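MIF (Toxoplasma gondii, PDB 4DH4) is a parasite member of the macrophage migration inhibitory factor family, a small alpha/beta protein that assembles as a trimer. Local coordinates at residues T100-P104 and S105-M109. Sequence-based numbering, arbitrary orientation.
With SO4 (sulfate ion), chain B.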
ATOM      1  N   THR A 100      -1.164 -10.984  -3.720  1.00 11.41           N
ATOM      2  CA  THR A 100       0.116 -10.848  -4.411  1.00 11.92           C
ATOM      3  C   THR A 100       1.038 -11.995  -4.024  1.00 12.18           C
ATOM      4  O   THR A 100       1.294 -12.219  -2.834  1.00 11.48           O
ATOM      5  CB  THR A 100       0.782  -9.485  -4.088  1.00 12.34           C
ATOM      6  OG1 THR A 100      -0.099  -8.415  -4.472  1.00 12.77           O
ATOM      7  CG2 THR A 100       2.108  -9.338  -4.830  1.00 13.63           C
ATOM      8  N   ASN A 101       1.499 -12.736  -5.031  1.00 12.23           N
ATOM      9  CA  ASN A 101       2.495 -13.782  -4.827  1.00 13.43           C
ATOM     10  C   ASN A 101       3.901 -13.205  -4.940  1.00 13.49           C
ATOM     11  O   ASN A 101       4.283 -12.642  -5.984  1.00 13.35           O
ATOM     12  CB  ASN A 101       2.342 -14.909  -5.844  1.00 14.12           C
ATOM     13  CG  ASN A 101       3.437 -15.954  -5.705  1.00 17.37           C
ATOM     14  OD1 ASN A 101       4.275 -16.132  -6.600  1.00 23.48           O
ATOM     15  ND2 ASN A 101       3.461 -16.619  -4.567  1.00 18.07           N
ATOM     16  N   LYS A 102       4.661 -13.336  -3.862  1.00 12.71           N
ATOM     17  CA  LYS A 102       6.030 -12.851  -3.834  1.00 13.04           C
ATOM     18  C   LYS A 102       7.022 -13.992  -3.966  1.00 13.19           C
ATOM     19  O   LYS A 102       6.804 -15.077  -3.426  1.00 13.48           O
ATOM     20  CB  LYS A 102       6.308 -12.092  -2.525  1.00 12.45           C
ATOM     21  CG  LYS A 102       5.285 -11.011  -2.158  1.00 12.61           C
ATOM     22  CD  LYS A 102       5.234  -9.876  -3.191  1.00 12.48           C
ATOM     23  CE  LYS A 102       6.536  -9.086  -3.255  1.00 13.85           C
ATOM     24  NZ  LYS A 102       6.323  -7.835  -4.038  1.00 14.66           N
ATOM     25  N   SER A 103       8.115 -13.734  -4.683  0.50 13.18           N
ATOM     26  CA  SER A 103       9.257 -14.641  -4.706  0.50 13.23           C
ATOM     27  C   SER A 103       9.989 -14.543  -3.363  0.50 13.01           C
ATOM     28  O   SER A 103       9.939 -13.493  -2.716  0.50 12.56           O
ATOM     29  CB  SER A 103      10.201 -14.273  -5.853  0.50 13.43           C
ATOM     30  OG  SER A 103       9.541 -14.365  -7.104  0.50 13.50           O
ATOM     31  N   PRO A 104      10.657 -15.631  -2.929  1.00 13.18           N
ATOM     32  CA  PRO A 104      11.412 -15.558  -1.666  1.00 13.41           C
ATOM     33  C   PRO A 104      12.439 -14.415  -1.634  1.00 13.26           C
ATOM     34  O   PRO A 104      12.582 -13.756  -0.608  1.00 13.73           O
ATOM     35  CB  PRO A 104      12.113 -16.921  -1.592  1.00 13.86           C
ATOM     36  CG  PRO A 104      11.264 -17.825  -2.403  1.00 13.95           C
ATOM     37  CD  PRO A 104      10.762 -16.975  -3.538  1.00 13.37           C
ATOM     38  N   SER A 105      13.126 -14.164  -2.750  1.00 13.10           N
ATOM     39  CA  SER A 105      14.128 -13.086  -2.801  1.00 13.30           C
ATOM     40  C   SER A 105      13.525 -11.678  -2.659  1.00 12.87           C
ATOM     41  O   SER A 105      14.250 -10.726  -2.378  1.00 12.91           O
ATOM     42  CB  SER A 105      14.931 -13.157  -4.102  1.00 13.79           C
ATOM     43  OG  SER A 105      14.077 -12.880  -5.200  1.00 15.01           O
ATOM     44  N   GLU A 106      12.209 -11.560  -2.850  1.00 12.38           N
ATOM     45  CA  GLU A 106      11.505 -10.270  -2.757  1.00 12.34           C
ATOM     46  C   GLU A 106      11.001  -9.966  -1.349  1.00 12.23           C
ATOM     47  O   GLU A 106      10.297  -8.986  -1.143  1.00 11.72           O
ATOM     48  CB  GLU A 106      10.301 -10.240  -3.713  1.00 11.95           C
ATOM     49  CG  GLU A 106      10.677 -10.158  -5.181  1.00 13.11           C
ATOM     50  CD  GLU A 106       9.512 -10.423  -6.117  1.00 13.46           C
ATOM     51  OE1 GLU A 106       8.469 -10.958  -5.678  1.00 13.88           O
ATOM     52  OE2 GLU A 106       9.651 -10.096  -7.315  1.00 14.89           O
ATOM     53  N   TRP A 107      11.354 -10.805  -0.382  1.00 12.34           N
ATOM     54  CA  TRP A 107      10.813 -10.665   0.964  1.00 12.37           C
ATOM     55  C   TRP A 107      11.945 -10.766   1.977  1.00 12.55           C
ATOM     56  O   TRP A 107      12.696 -11.748   1.981  1.00 12.68           O
ATOM     57  CB  TRP A 107       9.765 -11.753   1.217  1.00 12.68           C
ATOM     58  CG  TRP A 107       8.777 -11.447   2.323  1.00 12.72           C
ATOM     59  CD1 TRP A 107       9.060 -11.101   3.617  1.00 13.45           C
ATOM     60  CD2 TRP A 107       7.347 -11.506   2.228  1.00 12.44           C
ATOM     61  NE1 TRP A 107       7.890 -10.918   4.324  1.00 13.44           N
ATOM     62  CE2 TRP A 107       6.827 -11.163   3.496  1.00 13.12           C
ATOM     63  CE3 TRP A 107       6.456 -11.794   1.187  1.00 11.41           C
ATOM     64  CZ2 TRP A 107       5.446 -11.112   3.755  1.00 12.66           C
ATOM     65  CZ3 TRP A 107       5.084 -11.746   1.443  1.00 12.58           C
ATOM     66  CH2 TRP A 107       4.595 -11.409   2.718  1.00 12.53           C
ATOM     67  N   ALA A 108      12.075  -9.735   2.812  1.00 12.58           N
ATOM     68  CA  ALA A 108      13.099  -9.697   3.852  1.00 12.62           C
ATOM     69  C   ALA A 108      12.491  -9.583   5.249  1.00 12.90           C
ATOM     70  O   ALA A 108      11.443  -8.976   5.437  1.00 12.13           O
ATOM     71  CB  ALA A 108      14.051  -8.534   3.609  1.00 12.65           C
ATOM     72  N   MET A 109      13.155 -10.195   6.222  1.00 13.68           N
ATOM     73  CA  MET A 109      12.853  -9.960   7.629  1.00 14.76           C
ATOM     74  C   MET A 109      14.147  -9.474   8.260  1.00 14.64           C
ATOM     75  O   MET A 109      15.177 -10.157   8.203  1.00 14.03           O
ATOM     76  CB  MET A 109      12.343 -11.234   8.306  1.00 14.63           C
ATOM     77  CG  MET A 109      11.804 -11.020   9.719  1.00 15.19           C
ATOM     78  SD  MET A 109      11.248 -12.552  10.492  1.00 18.51           S
ATOM     79  CE  MET A 109      12.827 -13.329  10.826  1.00 20.17           C
TER
HETATM   80  S   SO4 B 201       3.751  -6.403  -1.498  1.00 24.50           S
HETATM   81  O1  SO4 B 201       4.432  -7.332  -0.596  1.00 27.06           O
HETATM   82  O2  SO4 B 201       3.225  -5.307  -0.698  1.00 24.72           O
HETATM   83  O3  SO4 B 201       4.719  -5.935  -2.471  1.00 25.70           O
HETATM   84  O4  SO4 B 201       2.655  -7.129  -2.142  1.00 25.66           O
HETATM   85  O   HOH W   1       6.090 -11.019  -7.182  1.00 37.24           O
HETATM   86  O   HOH W   2      12.346 -13.032  -8.096  1.00 42.68           O
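Lys102 runs between the indole of Trp107 and the carboxylate of Glu106. Its CB lies in the plane of the indole at the ring edge, 3.7 Å from Trp107 CE3. Lys102 CG, placed anti to the carbonyl carbon (chi1 -50°), comes obliquely onto the same corner, 3.6 Å from Trp107 CE3. Bends at chi2 and chi3 then turn the chain away from the ring; the two side chains cross at about a right angle. CD approaches the sulfate oxygens, while Lys102 CE rests 3.6 Å from Glu106 OE1. Lys102 NZ stays 4.1 Å from Glu106 OE1, too far for a salt bridge; it donates instead to sulfate O3 at 2.9 Å and to the backbone carbonyl of Phe99 of a second subunit. The sulfate, probably from the crystallisation liquor, is also bonded by Arg61 and Lys2 and by Arg61 and Thr98 of the second subunit. In the MIF trimer this bend carries the chain out of strand 95-102, through a short 3-10 turn, into strand 107-109, which pairs antiparallel with a strand of the second subunit and so continues the sheet across the interface. The extended Glu106 side chain reaches back to the start of the turn: the backbone N of Ser103 meets Glu106 OE1 at 3.0 Å from above the carboxylate plane, and a water linked to Asn101 O donates to the same oxygen. The main chain closes the turn with two successive i to i+3 bonds, Glu106 N to Ser103 O (3.0 Å) and Trp107 N to Pro104 O (3.2 Å). Past the turn, the indole meets Phe114 nearly perpendicularly and Tyr96 of the second subunit edge-to-face.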